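Local structure of lipopolysaccharide biosynthesis protein wbpB (3O9Z) at residues 87-92 and 99-104; 91-96 and 113-118; 156-161 and 182-187; 194-199 and 247-252. The protein is an NAD-dependent dehydrogenase that probably oxidises a nucleotide-linked sugar on the way to 2,3-diacetamido-2,3-dideoxy-D-mannuronic acid, and binds 2-oxoglutarate beside the cofactor. All blocks are in the same frame, centred on the assembly; numbering follows the deposited sequence. Where two conformers were deposited one is given.

Contact 1: residues 87-92 and 99-104. With NAD (nicotinamide-adenine-dinucleotide), chain E; AKG (2-oxoglutaric acid), chain F.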
# COMPACT_ATOMS: atom_id res chain seq x y z
N PRO A 87 1.87 -19.56 -3.90
CA PRO A 87 1.89 -19.64 -2.42
C PRO A 87 0.51 -19.66 -1.81
O PRO A 87 0.39 -20.13 -0.66
CB PRO A 87 2.75 -18.45 -1.99
CG PRO A 87 2.57 -17.47 -3.17
CD PRO A 87 2.62 -18.39 -4.39
N GLN A 88 -0.52 -19.11 -2.48
CA GLN A 88 -1.88 -19.20 -1.99
C GLN A 88 -2.52 -20.57 -2.15
O GLN A 88 -3.33 -21.01 -1.35
CB GLN A 88 -2.84 -18.08 -2.50
CG GLN A 88 -2.35 -16.72 -2.01
CD GLN A 88 -3.30 -15.60 -2.33
OE1 GLN A 88 -4.07 -15.64 -3.28
NE2 GLN A 88 -3.28 -14.62 -1.43
N ILE A 89 -2.13 -21.25 -3.24
CA ILE A 89 -2.48 -22.66 -3.38
C ILE A 89 -1.71 -23.47 -2.30
O ILE A 89 -2.37 -24.30 -1.67
CB ILE A 89 -2.07 -23.15 -4.77
CG1 ILE A 89 -2.96 -22.54 -5.88
CG2 ILE A 89 -2.15 -24.69 -4.79
CD1 ILE A 89 -2.23 -22.57 -7.25
N ARG A 90 -0.47 -23.14 -1.96
CA ARG A 90 0.23 -23.87 -0.86
C ARG A 90 -0.57 -23.61 0.43
O ARG A 90 -0.70 -24.51 1.28
CB ARG A 90 1.65 -23.35 -0.68
CG ARG A 90 2.55 -23.72 -1.87
CD ARG A 90 3.22 -25.03 -1.74
NE ARG A 90 4.00 -25.15 -0.50
CZ ARG A 90 5.32 -24.99 -0.39
NH1 ARG A 90 5.90 -25.17 0.78
NH2 ARG A 90 6.10 -24.70 -1.43
N MET A 91 -1.11 -22.41 0.64
CA MET A 91 -1.87 -22.11 1.85
C MET A 91 -3.15 -22.95 1.87
O MET A 91 -3.50 -23.54 2.92
CB MET A 91 -2.21 -20.61 1.86
CG MET A 91 -3.21 -20.16 2.95
SD MET A 91 -3.26 -18.31 3.14
CE MET A 91 -3.93 -17.72 1.58
N ALA A 92 -3.91 -22.98 0.77
CA ALA A 92 -5.12 -23.77 0.68
C ALA A 92 -4.77 -25.21 1.13
O ALA A 92 -5.45 -25.78 2.02
CB ALA A 92 -5.68 -23.78 -0.74
N ALA A 99 -8.01 -25.99 -4.03
CA ALA A 99 -7.79 -24.65 -4.59
C ALA A 99 -8.43 -24.55 -5.94
O ALA A 99 -8.36 -25.50 -6.76
CB ALA A 99 -6.31 -24.37 -4.68
N LEU A 100 -8.99 -23.38 -6.22
CA LEU A 100 -9.45 -23.10 -7.56
C LEU A 100 -8.87 -21.75 -7.91
O LEU A 100 -9.38 -20.70 -7.47
CB LEU A 100 -10.96 -23.04 -7.70
CG LEU A 100 -11.55 -22.64 -9.07
CD1 LEU A 100 -10.83 -23.34 -10.26
CD2 LEU A 100 -13.07 -22.75 -9.18
N SER A 101 -7.84 -21.78 -8.72
CA SER A 101 -7.08 -20.57 -9.00
C SER A 101 -7.39 -20.02 -10.38
O SER A 101 -7.58 -20.75 -11.35
CB SER A 101 -5.60 -20.88 -8.96
OG SER A 101 -4.79 -19.75 -9.17
N GLU A 102 -7.47 -18.69 -10.46
CA GLU A 102 -7.44 -18.05 -11.78
C GLU A 102 -6.24 -18.52 -12.58
O GLU A 102 -5.20 -18.90 -12.05
CB GLU A 102 -7.44 -16.52 -11.63
CG GLU A 102 -8.84 -15.94 -11.54
CD GLU A 102 -9.64 -16.08 -12.83
OE1 GLU A 102 -9.00 -16.47 -13.87
OE2 GLU A 102 -10.85 -15.78 -12.85
N LYS A 103 -6.35 -18.32 -13.90
CA LYS A 103 -5.20 -18.47 -14.79
C LYS A 103 -4.19 -17.34 -14.60
O LYS A 103 -4.55 -16.25 -14.11
CB LYS A 103 -5.63 -18.62 -16.27
CG LYS A 103 -6.72 -17.65 -16.76
CD LYS A 103 -6.43 -16.13 -16.62
CE LYS A 103 -5.22 -15.65 -17.43
NZ LYS A 103 -5.12 -14.15 -17.15
N PRO A 104 -2.93 -17.57 -14.93
CA PRO A 104 -2.29 -18.90 -15.14
C PRO A 104 -2.31 -19.60 -13.79
O PRO A 104 -2.15 -18.94 -12.77
CB PRO A 104 -0.85 -18.54 -15.53
CG PRO A 104 -0.60 -17.20 -14.79
CD PRO A 104 -1.94 -16.49 -14.91
PA NAD E . -6.76 -6.72 -10.21
O1A NAD E . -7.99 -6.02 -10.63
O2A NAD E . -5.39 -6.02 -10.14
O5B NAD E . -7.18 -7.28 -8.79
C5B NAD E . -6.16 -7.94 -8.10
C4B NAD E . -6.58 -8.01 -6.60
O4B NAD E . -5.66 -8.85 -5.86
C3B NAD E . -6.44 -6.60 -5.99
O3B NAD E . -7.67 -6.17 -5.37
C2B NAD E . -5.26 -6.72 -5.00
O2B NAD E . -5.36 -5.87 -3.84
C1B NAD E . -5.48 -8.20 -4.59
N9A NAD E . -4.26 -8.75 -3.94
C8A NAD E . -2.94 -8.39 -3.93
N7A NAD E . -2.24 -9.19 -3.14
C5A NAD E . -3.12 -10.04 -2.53
C6A NAD E . -3.01 -11.11 -1.56
N6A NAD E . -1.80 -11.40 -0.99
N1A NAD E . -4.17 -11.70 -1.30
C2A NAD E . -5.38 -11.47 -1.78
N3A NAD E . -5.52 -10.46 -2.67
C4A NAD E . -4.41 -9.81 -3.04
O3 NAD E . -6.56 -8.00 -11.15
PN NAD E . -7.59 -8.95 -11.86
O1N NAD E . -7.74 -8.51 -13.31
O2N NAD E . -8.83 -9.10 -11.01
O5D NAD E . -6.77 -10.31 -12.00
C5D NAD E . -6.88 -11.15 -10.87
C4D NAD E . -6.49 -12.56 -11.36
O4D NAD E . -7.55 -12.97 -12.23
C3D NAD E . -5.17 -12.66 -12.14
O3D NAD E . -4.65 -14.00 -11.87
C2D NAD E . -5.67 -12.64 -13.59
O2D NAD E . -4.81 -13.35 -14.47
C1D NAD E . -7.06 -13.29 -13.55
N1N NAD E . -7.95 -12.82 -14.61
C2N NAD E . -8.61 -13.70 -15.34
C3N NAD E . -9.49 -13.38 -16.35
C7N NAD E . -10.08 -14.50 -17.10
O7N NAD E . -10.18 -15.65 -16.60
N7N NAD E . -10.60 -14.16 -18.27
C4N NAD E . -9.70 -12.02 -16.61
C5N NAD E . -9.05 -11.11 -15.76
C6N NAD E . -8.18 -11.51 -14.75
C1 AKG F . -6.83 -11.03 -18.27
O1 AKG F . -7.01 -9.81 -18.52
O2 AKG F . -6.08 -11.40 -17.35
C2 AKG F . -7.55 -12.09 -18.94
O5 AKG F . -7.32 -13.25 -18.63
C3 AKG F . -8.54 -11.76 -20.03
C4 AKG F . -7.82 -11.86 -21.37
C5 AKG F . -8.65 -11.38 -22.54
O3 AKG F . -9.27 -10.31 -22.46
O4 AKG F . -8.70 -12.08 -23.56
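Ile89 and Ala92 of helix 87-92 close over the CB of Ala99, whose methyl lies 4.0 Å from both Ile89 CG1 and Ala92 CB. Ile89 CD1 reaches on to Ser101 CB at 4.1 Å; the segments meet through carbon atoms alone. The polar contacts lie at and beyond the strand's end. Ser101 OG meets a lone pair of Glu102 O, within the carbonyl plane. Lys103, bent at chi2 and chi3, swings NZ back to give one bond to NAD O2D (2.8 Å) and another to 2-oxoglutarate O5; Asn183 O is a third partner. Bent at chi2, Glu102 lays CG 3.3 Å from NAD O4D, while its OE2 takes bonds from His19 and His266. With an alanine here, those two histidines would probably lose their common acceptor and a gap would open beside the nicotinamide ribose. The helix runs antiparallel to strand 99-101 (161°), completing the beta-alpha-beta unit 75-78, 85-94, 98-101; strand 98-101 lies between strands 75-78 and 126-128, and helix 109-122 packs on Ile89.

Contact 2: residues 91-96 and 113-118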
# COMPACT_ATOMS: atom_id res chain seq x y z
N MET A 91 -1.11 -22.41 0.64
CA MET A 91 -1.87 -22.11 1.85
C MET A 91 -3.15 -22.95 1.87
O MET A 91 -3.50 -23.54 2.92
CB MET A 91 -2.21 -20.61 1.86
CG MET A 91 -3.21 -20.16 2.95
SD MET A 91 -3.26 -18.31 3.14
CE MET A 91 -3.93 -17.72 1.58
N ALA A 92 -3.91 -22.98 0.77
CA ALA A 92 -5.12 -23.77 0.68
C ALA A 92 -4.77 -25.21 1.13
O ALA A 92 -5.45 -25.78 2.02
CB ALA A 92 -5.68 -23.78 -0.74
N LEU A 93 -3.74 -25.77 0.52
CA LEU A 93 -3.46 -27.20 0.76
C LEU A 93 -3.10 -27.41 2.22
O LEU A 93 -3.44 -28.46 2.82
CB LEU A 93 -2.40 -27.75 -0.21
CG LEU A 93 -2.64 -27.62 -1.71
CD1 LEU A 93 -1.48 -28.20 -2.49
CD2 LEU A 93 -3.97 -28.22 -2.14
N ARG A 94 -2.22 -26.58 2.78
CA ARG A 94 -1.86 -26.76 4.18
C ARG A 94 -3.00 -26.60 5.16
O ARG A 94 -2.93 -27.18 6.25
CB ARG A 94 -0.61 -25.98 4.64
CG ARG A 94 -0.84 -24.50 5.05
CD ARG A 94 0.40 -23.81 5.61
NE ARG A 94 1.46 -23.65 4.60
CZ ARG A 94 1.59 -22.58 3.81
NH1 ARG A 94 2.54 -22.58 2.89
NH2 ARG A 94 0.80 -21.52 3.95
N LEU A 95 -4.03 -25.85 4.77
CA LEU A 95 -5.27 -25.63 5.53
C LEU A 95 -6.28 -26.74 5.30
O LEU A 95 -7.34 -26.76 5.91
CB LEU A 95 -5.94 -24.29 5.15
CG LEU A 95 -5.23 -23.01 5.62
CD1 LEU A 95 -5.81 -21.80 4.91
CD2 LEU A 95 -5.43 -22.84 7.09
N GLY A 96 -5.90 -27.72 4.48
CA GLY A 96 -6.86 -28.79 4.23
C GLY A 96 -8.02 -28.44 3.33
O GLY A 96 -9.06 -29.06 3.37
N ALA A 113 5.41 -28.85 -10.33
CA ALA A 113 6.02 -30.09 -9.80
C ALA A 113 5.90 -30.14 -8.27
O ALA A 113 5.59 -31.19 -7.70
CB ALA A 113 7.45 -30.19 -10.25
N ARG A 114 6.12 -29.01 -7.60
CA ARG A 114 6.06 -29.00 -6.15
C ARG A 114 4.62 -29.16 -5.72
O ARG A 114 4.32 -29.86 -4.73
CB ARG A 114 6.67 -27.72 -5.58
CG ARG A 114 8.13 -27.42 -5.82
CD ARG A 114 9.10 -28.30 -5.03
NE ARG A 114 10.39 -28.38 -5.72
CZ ARG A 114 11.48 -28.96 -5.23
NH1 ARG A 114 11.46 -29.53 -4.03
NH2 ARG A 114 12.61 -28.98 -5.93
N LEU A 115 3.66 -28.54 -6.42
CA LEU A 115 2.25 -28.75 -6.17
C LEU A 115 1.76 -30.18 -6.31
O LEU A 115 0.97 -30.64 -5.50
CB LEU A 115 1.34 -27.74 -6.92
CG LEU A 115 1.47 -26.25 -6.62
CD1 LEU A 115 0.35 -25.59 -7.49
CD2 LEU A 115 1.19 -26.03 -5.11
N LYS A 116 2.35 -30.92 -7.25
CA LYS A 116 2.04 -32.33 -7.36
C LYS A 116 2.46 -33.07 -6.07
O LYS A 116 1.72 -33.85 -5.52
CB LYS A 116 2.73 -32.90 -8.61
CG LYS A 116 2.10 -32.46 -9.92
CD LYS A 116 0.73 -33.07 -10.14
CE LYS A 116 0.85 -34.53 -10.59
NZ LYS A 116 -0.47 -35.10 -11.00
N GLU A 117 3.65 -32.73 -5.57
CA GLU A 117 4.13 -33.36 -4.32
C GLU A 117 3.17 -33.03 -3.18
O GLU A 117 2.93 -33.86 -2.28
CB GLU A 117 5.55 -32.88 -4.00
CG GLU A 117 6.58 -33.44 -4.98
CD GLU A 117 7.99 -32.93 -4.75
OE1 GLU A 117 8.22 -32.19 -3.76
OE2 GLU A 117 8.88 -33.31 -5.54
N LEU A 118 2.69 -31.79 -3.13
CA LEU A 118 1.95 -31.34 -1.96
C LEU A 118 0.51 -31.86 -2.03
O LEU A 118 -0.15 -32.10 -1.02
CB LEU A 118 2.02 -29.81 -1.88
CG LEU A 118 3.38 -29.32 -1.37
CD1 LEU A 118 3.58 -27.80 -1.57
CD2 LEU A 118 3.52 -29.72 0.10
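Leu93 spans the groove between two helices with a single methyl: its CD1 lies 3.9 Å from Leu118 CB and 4.3 Å from Leu115 CD2. With CG anti to the carbonyl carbon and CD1 extended beyond it (chi2 179°), that methyl is carried to the far end of the side chain, where it meets Leu118 close to its backbone; the two leucine side chains approach at a slant. Leu115 offers CD2 from one turn earlier, and the same side chain also packs on Ile89. Backbone bonding finishes the first helix: Gly96, at positive phi (74°), closes it in a Schellman motif, with Gly96 N bonded to Leu93 O at 3.1 Å. Charges stay outside the leucine cluster. Arg94 pairs with Glu60 of its own chain and with Glu64 of the second subunit, and Lys116 pairs with Asp282. Such apolar packing between successive crossover helices on one face of a parallel sheet is characteristic of the Rossmann fold, here the NAD-binding domain.

Contact 3: residues 156-161 and 182-187. With AKG (2-oxoglutaric acid), chain F; NAD (nicotinamide-adenine-dinucleotide), chain E.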
# COMPACT_ATOMS: atom_id res chain seq x y z
N LEU A 156 -3.36 -18.23 -35.09
CA LEU A 156 -4.04 -17.81 -33.84
C LEU A 156 -3.74 -16.33 -33.71
O LEU A 156 -2.57 -15.91 -33.71
CB LEU A 156 -3.37 -18.51 -32.65
CG LEU A 156 -4.10 -18.49 -31.32
CD1 LEU A 156 -4.18 -17.11 -30.70
CD2 LEU A 156 -5.49 -19.18 -31.40
N THR A 157 -4.80 -15.51 -33.63
CA THR A 157 -4.64 -14.07 -33.47
C THR A 157 -5.44 -13.64 -32.25
O THR A 157 -6.61 -14.02 -32.10
CB THR A 157 -5.23 -13.36 -34.70
OG1 THR A 157 -4.61 -13.89 -35.87
CG2 THR A 157 -4.91 -11.85 -34.65
N TYR A 158 -4.78 -12.97 -31.32
CA TYR A 158 -5.38 -12.73 -30.00
C TYR A 158 -5.09 -11.28 -29.63
O TYR A 158 -3.98 -10.95 -29.18
CB TYR A 158 -4.76 -13.70 -28.97
CG TYR A 158 -5.62 -13.89 -27.74
CD1 TYR A 158 -5.67 -12.93 -26.73
CD2 TYR A 158 -6.44 -15.01 -27.64
CE1 TYR A 158 -6.47 -13.15 -25.59
CE2 TYR A 158 -7.26 -15.22 -26.54
CZ TYR A 158 -7.27 -14.30 -25.52
OH TYR A 158 -8.07 -14.47 -24.41
N VAL A 159 -6.08 -10.41 -29.81
CA VAL A 159 -5.90 -8.98 -29.57
C VAL A 159 -6.96 -8.60 -28.56
O VAL A 159 -8.15 -8.88 -28.74
CB VAL A 159 -6.13 -8.16 -30.86
CG1 VAL A 159 -5.90 -6.70 -30.53
CG2 VAL A 159 -5.18 -8.57 -31.98
N THR A 160 -6.56 -8.05 -27.43
CA THR A 160 -7.53 -7.65 -26.42
C THR A 160 -7.08 -6.33 -25.80
O THR A 160 -6.06 -6.26 -25.10
CB THR A 160 -7.78 -8.78 -25.41
OG1 THR A 160 -8.77 -8.33 -24.46
CG2 THR A 160 -6.50 -9.15 -24.66
N GLY A 161 -7.75 -5.23 -26.17
CA GLY A 161 -7.18 -3.92 -25.85
C GLY A 161 -7.15 -3.66 -24.35
O GLY A 161 -8.04 -4.07 -23.61
N THR A 182 2.34 -14.76 -20.76
CA THR A 182 1.73 -15.54 -19.69
C THR A 182 0.39 -14.93 -19.29
O THR A 182 -0.65 -15.58 -19.29
CB THR A 182 2.63 -15.58 -18.47
OG1 THR A 182 3.83 -16.31 -18.77
CG2 THR A 182 1.95 -16.28 -17.29
N ASN A 183 0.43 -13.66 -18.89
CA ASN A 183 -0.74 -13.04 -18.30
C ASN A 183 -1.92 -13.04 -19.24
O ASN A 183 -3.00 -13.34 -18.79
CB ASN A 183 -0.44 -11.62 -17.85
CG ASN A 183 -1.56 -11.04 -17.03
OD1 ASN A 183 -2.01 -11.67 -16.07
ND2 ASN A 183 -2.09 -9.88 -17.44
N ILE A 184 -1.70 -12.70 -20.52
CA ILE A 184 -2.81 -12.75 -21.45
C ILE A 184 -2.69 -14.03 -22.28
O ILE A 184 -3.67 -14.73 -22.46
CB ILE A 184 -2.78 -11.53 -22.36
CG1 ILE A 184 -2.79 -10.24 -21.53
CG2 ILE A 184 -4.01 -11.56 -23.29
CD1 ILE A 184 -4.03 -9.99 -20.65
N GLY A 185 -1.50 -14.35 -22.75
CA GLY A 185 -1.33 -15.48 -23.69
C GLY A 185 -1.65 -16.84 -23.15
O GLY A 185 -1.99 -17.73 -23.95
N ILE A 186 -1.68 -17.02 -21.83
CA ILE A 186 -1.92 -18.38 -21.33
C ILE A 186 -3.23 -18.95 -21.84
O ILE A 186 -3.36 -20.17 -22.04
CB ILE A 186 -1.86 -18.41 -19.80
CG1 ILE A 186 -1.78 -19.88 -19.31
CG2 ILE A 186 -3.04 -17.67 -19.12
CD1 ILE A 186 -0.39 -20.42 -19.48
N HIS A 187 -4.24 -18.11 -22.06
CA HIS A 187 -5.51 -18.56 -22.58
C HIS A 187 -5.30 -19.32 -23.87
O HIS A 187 -5.87 -20.41 -24.03
CB HIS A 187 -6.44 -17.37 -22.84
CG HIS A 187 -7.13 -16.84 -21.63
ND1 HIS A 187 -8.10 -17.55 -20.94
CD2 HIS A 187 -7.02 -15.64 -21.01
CE1 HIS A 187 -8.56 -16.80 -19.95
NE2 HIS A 187 -7.90 -15.65 -19.95
C1 AKG F . -6.83 -11.03 -18.27
O1 AKG F . -7.01 -9.81 -18.52
O2 AKG F . -6.08 -11.40 -17.35
C2 AKG F . -7.55 -12.09 -18.94
O5 AKG F . -7.32 -13.25 -18.63
C3 AKG F . -8.54 -11.76 -20.03
C4 AKG F . -7.82 -11.86 -21.37
C5 AKG F . -8.65 -11.38 -22.54
O3 AKG F . -9.27 -10.31 -22.46
O4 AKG F . -8.70 -12.08 -23.56
PA NAD E . -6.76 -6.72 -10.21
O1A NAD E . -7.99 -6.02 -10.63
O2A NAD E . -5.39 -6.02 -10.14
O5B NAD E . -7.18 -7.28 -8.79
C5B NAD E . -6.16 -7.94 -8.10
C4B NAD E . -6.58 -8.01 -6.60
O4B NAD E . -5.66 -8.85 -5.86
C3B NAD E . -6.44 -6.60 -5.99
O3B NAD E . -7.67 -6.17 -5.37
C2B NAD E . -5.26 -6.72 -5.00
O2B NAD E . -5.36 -5.87 -3.84
C1B NAD E . -5.48 -8.20 -4.59
N9A NAD E . -4.26 -8.75 -3.94
C8A NAD E . -2.94 -8.39 -3.93
N7A NAD E . -2.24 -9.19 -3.14
C5A NAD E . -3.12 -10.04 -2.53
C6A NAD E . -3.01 -11.11 -1.56
N6A NAD E . -1.80 -11.40 -0.99
N1A NAD E . -4.17 -11.70 -1.30
C2A NAD E . -5.38 -11.47 -1.78
N3A NAD E . -5.52 -10.46 -2.67
C4A NAD E . -4.41 -9.81 -3.04
O3 NAD E . -6.56 -8.00 -11.15
PN NAD E . -7.59 -8.95 -11.86
O1N NAD E . -7.74 -8.51 -13.31
O2N NAD E . -8.83 -9.10 -11.01
O5D NAD E . -6.77 -10.31 -12.00
C5D NAD E . -6.88 -11.15 -10.87
C4D NAD E . -6.49 -12.56 -11.36
O4D NAD E . -7.55 -12.97 -12.23
C3D NAD E . -5.17 -12.66 -12.14
O3D NAD E . -4.65 -14.00 -11.87
C2D NAD E . -5.67 -12.64 -13.59
O2D NAD E . -4.81 -13.35 -14.47
C1D NAD E . -7.06 -13.29 -13.55
N1N NAD E . -7.95 -12.82 -14.61
C2N NAD E . -8.61 -13.70 -15.34
C3N NAD E . -9.49 -13.38 -16.35
C7N NAD E . -10.08 -14.50 -17.10
O7N NAD E . -10.18 -15.65 -16.60
N7N NAD E . -10.60 -14.16 -18.27
C4N NAD E . -9.70 -12.02 -16.61
C5N NAD E . -9.05 -11.11 -15.76
C6N NAD E . -8.18 -11.51 -14.75
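Tyr158 and Thr160, on a strand of the mixed sheet in the Gfo/Idh/MocA-type C-terminal domain, meet Ile184 and His187 from the turn between helices 180-183 and 186-196 and the start of the latter, which line the 2-oxoglutarate pocket. Packing is close around Ile184 CG2, a methyl shared at 3.7 Å by Tyr158 CE1 and Thr160 CG2, and where Tyr158 OH meets His187 CB, also at 3.7 Å. The backbones stand wider apart, with CA atoms no closer than 8.0 Å (Tyr158 to Gly185), and beyond Thr160 the strand gives way to the partly exposed Gly161. On the pocket side the ligand itself links the two segments. Tyr158 OH donates to ligand O4 (2.6 Å), which sits at the ring edge near its plane. Thr160 places OG1 anti to its main-chain nitrogen (chi1 -179°), where it donates to O3 and is also bonded by Arg162. A phenylalanine in place of Tyr158 would probably keep the packing on Ile184 but cost O4 this hydroxyl, leaving it to lean on Arg247. At the ligand's other end, Ile184 CD1 lies 3.7 Å from O1, and His187 NE2 donates to the keto oxygen O5 at 2.8 Å, with an N-H...O angle of 145°.

Contact 4: residues 194-199 and 247-252. With AKG (2-oxoglutaric acid), chain F.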
# COMPACT_ATOMS: atom_id res chain seq x y z
N TRP A 194 -4.56 -27.96 -25.36
CA TRP A 194 -5.78 -28.78 -25.25
C TRP A 194 -6.20 -29.39 -26.59
O TRP A 194 -6.52 -30.59 -26.66
CB TRP A 194 -6.89 -27.87 -24.69
CG TRP A 194 -8.23 -28.47 -24.49
CD1 TRP A 194 -8.55 -29.54 -23.70
CD2 TRP A 194 -9.47 -27.92 -24.96
NE1 TRP A 194 -9.92 -29.71 -23.70
CE2 TRP A 194 -10.51 -28.70 -24.43
CE3 TRP A 194 -9.80 -26.80 -25.73
CZ2 TRP A 194 -11.85 -28.45 -24.72
CZ3 TRP A 194 -11.14 -26.54 -26.01
CH2 TRP A 194 -12.15 -27.37 -25.50
N LEU A 195 -6.16 -28.60 -27.67
CA LEU A 195 -6.53 -29.11 -28.99
C LEU A 195 -5.45 -29.97 -29.63
O LEU A 195 -5.78 -30.97 -30.28
CB LEU A 195 -6.84 -27.95 -29.92
CG LEU A 195 -8.01 -27.04 -29.52
CD1 LEU A 195 -8.08 -25.86 -30.50
CD2 LEU A 195 -9.33 -27.84 -29.54
N PHE A 196 -4.19 -29.60 -29.45
CA PHE A 196 -3.12 -30.09 -30.33
C PHE A 196 -1.94 -30.71 -29.62
O PHE A 196 -0.97 -31.15 -30.26
CB PHE A 196 -2.62 -28.98 -31.26
CG PHE A 196 -3.69 -28.34 -32.10
CD1 PHE A 196 -4.43 -29.11 -32.99
CD2 PHE A 196 -3.94 -26.98 -32.03
CE1 PHE A 196 -5.40 -28.52 -33.80
CE2 PHE A 196 -4.88 -26.38 -32.82
CZ PHE A 196 -5.64 -27.14 -33.71
N GLY A 197 -1.96 -30.77 -28.30
CA GLY A 197 -0.86 -31.40 -27.58
C GLY A 197 0.40 -30.62 -27.27
O GLY A 197 0.38 -29.39 -27.20
N ARG A 198 1.50 -31.33 -27.07
CA ARG A 198 2.70 -30.77 -26.50
C ARG A 198 3.47 -30.03 -27.58
O ARG A 198 3.48 -30.44 -28.77
CB ARG A 198 3.59 -31.92 -25.99
CG ARG A 198 4.86 -31.48 -25.25
CD ARG A 198 5.83 -32.65 -24.96
NE ARG A 198 7.04 -32.20 -24.29
CZ ARG A 198 7.15 -32.07 -22.97
NH1 ARG A 198 6.14 -32.38 -22.17
NH2 ARG A 198 8.29 -31.63 -22.43
N ALA A 199 4.17 -28.97 -27.19
CA ALA A 199 4.98 -28.23 -28.11
C ALA A 199 6.36 -28.85 -28.29
O ALA A 199 7.20 -28.90 -27.37
CB ALA A 199 5.11 -26.76 -27.67
N ARG A 247 -10.34 -12.29 -31.17
CA ARG A 247 -9.79 -13.55 -30.67
C ARG A 247 -10.18 -14.65 -31.62
O ARG A 247 -11.35 -15.05 -31.67
CB ARG A 247 -10.26 -13.86 -29.25
CG ARG A 247 -9.95 -12.79 -28.19
CD ARG A 247 -10.57 -13.25 -26.86
NE ARG A 247 -10.53 -12.25 -25.80
CZ ARG A 247 -11.54 -11.42 -25.51
NH1 ARG A 247 -12.62 -11.41 -26.29
NH2 ARG A 247 -11.45 -10.61 -24.46
N SER A 248 -9.21 -15.09 -32.41
CA SER A 248 -9.50 -15.89 -33.61
C SER A 248 -8.57 -17.09 -33.67
O SER A 248 -7.35 -16.97 -33.48
CB SER A 248 -9.28 -15.04 -34.87
OG SER A 248 -9.13 -15.86 -36.01
N ILE A 249 -9.14 -18.27 -33.91
CA ILE A 249 -8.35 -19.45 -34.28
C ILE A 249 -8.77 -19.88 -35.68
O ILE A 249 -9.96 -20.17 -35.94
CB ILE A 249 -8.39 -20.58 -33.24
CG1 ILE A 249 -7.49 -21.74 -33.69
CG2 ILE A 249 -9.82 -21.06 -32.97
CD1 ILE A 249 -7.25 -22.77 -32.58
N ALA A 250 -7.82 -19.89 -36.61
CA ALA A 250 -8.12 -20.29 -38.00
C ALA A 250 -7.41 -21.60 -38.31
O ALA A 250 -6.18 -21.67 -38.25
CB ALA A 250 -7.71 -19.20 -38.99
N VAL A 251 -8.17 -22.66 -38.58
CA VAL A 251 -7.59 -23.99 -38.72
C VAL A 251 -7.80 -24.42 -40.17
O VAL A 251 -8.93 -24.51 -40.66
CB VAL A 251 -8.28 -25.02 -37.80
CG1 VAL A 251 -7.70 -26.40 -38.03
CG2 VAL A 251 -8.16 -24.59 -36.33
N ASP A 252 -6.69 -24.66 -40.86
CA ASP A 252 -6.72 -25.03 -42.27
C ASP A 252 -7.61 -24.04 -43.05
O ASP A 252 -8.40 -24.47 -43.89
CB ASP A 252 -7.27 -26.46 -42.42
CG ASP A 252 -6.26 -27.54 -42.06
OD1 ASP A 252 -5.13 -27.24 -41.59
OD2 ASP A 252 -6.61 -28.73 -42.26
C1 AKG F . -6.83 -11.03 -18.27
O1 AKG F . -7.01 -9.81 -18.52
O2 AKG F . -6.08 -11.40 -17.35
C2 AKG F . -7.55 -12.09 -18.94
O5 AKG F . -7.32 -13.25 -18.63
C3 AKG F . -8.54 -11.76 -20.03
C4 AKG F . -7.82 -11.86 -21.37
C5 AKG F . -8.65 -11.38 -22.54
O3 AKG F . -9.27 -10.31 -22.46
O4 AKG F . -8.70 -12.08 -23.56
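Leu195 and Ile249 meet end-on, tip to tip, their CD1 methyls 3.8 Å apart. Beside them the Phe196 ring presents its edge to the strand: CE2 comes within 4.3 Å of Ile249 CD1, and CZ within 4.4 Å of Val251 CG2, both methyls lying near the ring plane. The contact is therefore purely apolar, held by three methyl groups and one ring. Behind this first shell, Leu195 CB sits 3.6 Å above the centre of one face of the Phe196 ring and probably helps to hold its tilt. Ile249 has CG1 opposite the main-chain nitrogen (chi1 -177°) and continues extended, which sends CD1 straight out toward the helix. Strand alternation puts Arg247 on the same face as Ile249 and Val251, but its work lies in the pocket. Extended from CG to NE, it turns the guanidinium edge to the ligand carboxylate, NE donating to 2-oxoglutarate O4 at 2.9 Å and NH2 to O3 at 3.0 Å (165°); a second bond from NH2 to O4 is weak. Ser259 takes a bond from Arg247 NH1, and Phe262 makes a cation-pi contact with the group. The end of helix 186-196 thus packs against strand 245-251, which lies between strands 152-160 and 254-257, while helix 136-146 covers the junction through Leu141 and Leu145.

Along the chain, contact 1 comes first and closes the short connection from helix 85-94 to strand 98-101. Contact 2 starts from the same helix, sharing Met91 and Ala92, and reaches past strand 98-101 to helix 109-122. Both belong to the NAD-binding domain. Contacts 3 and 4 follow in series: 156-161 with 182-187 closes a loop of 20 residues, and 194-199 with 247-252 a longer one of 47. They share helix 186-196, and their neighbouring strands are joined by Ser248 N to Thr157 O. Among these contacts the domains meet where Lys103 and Pro104 of contact 1 touch 182-187 of contact 3; contacts 1, 3 and 4 all reach 2-oxoglutarate.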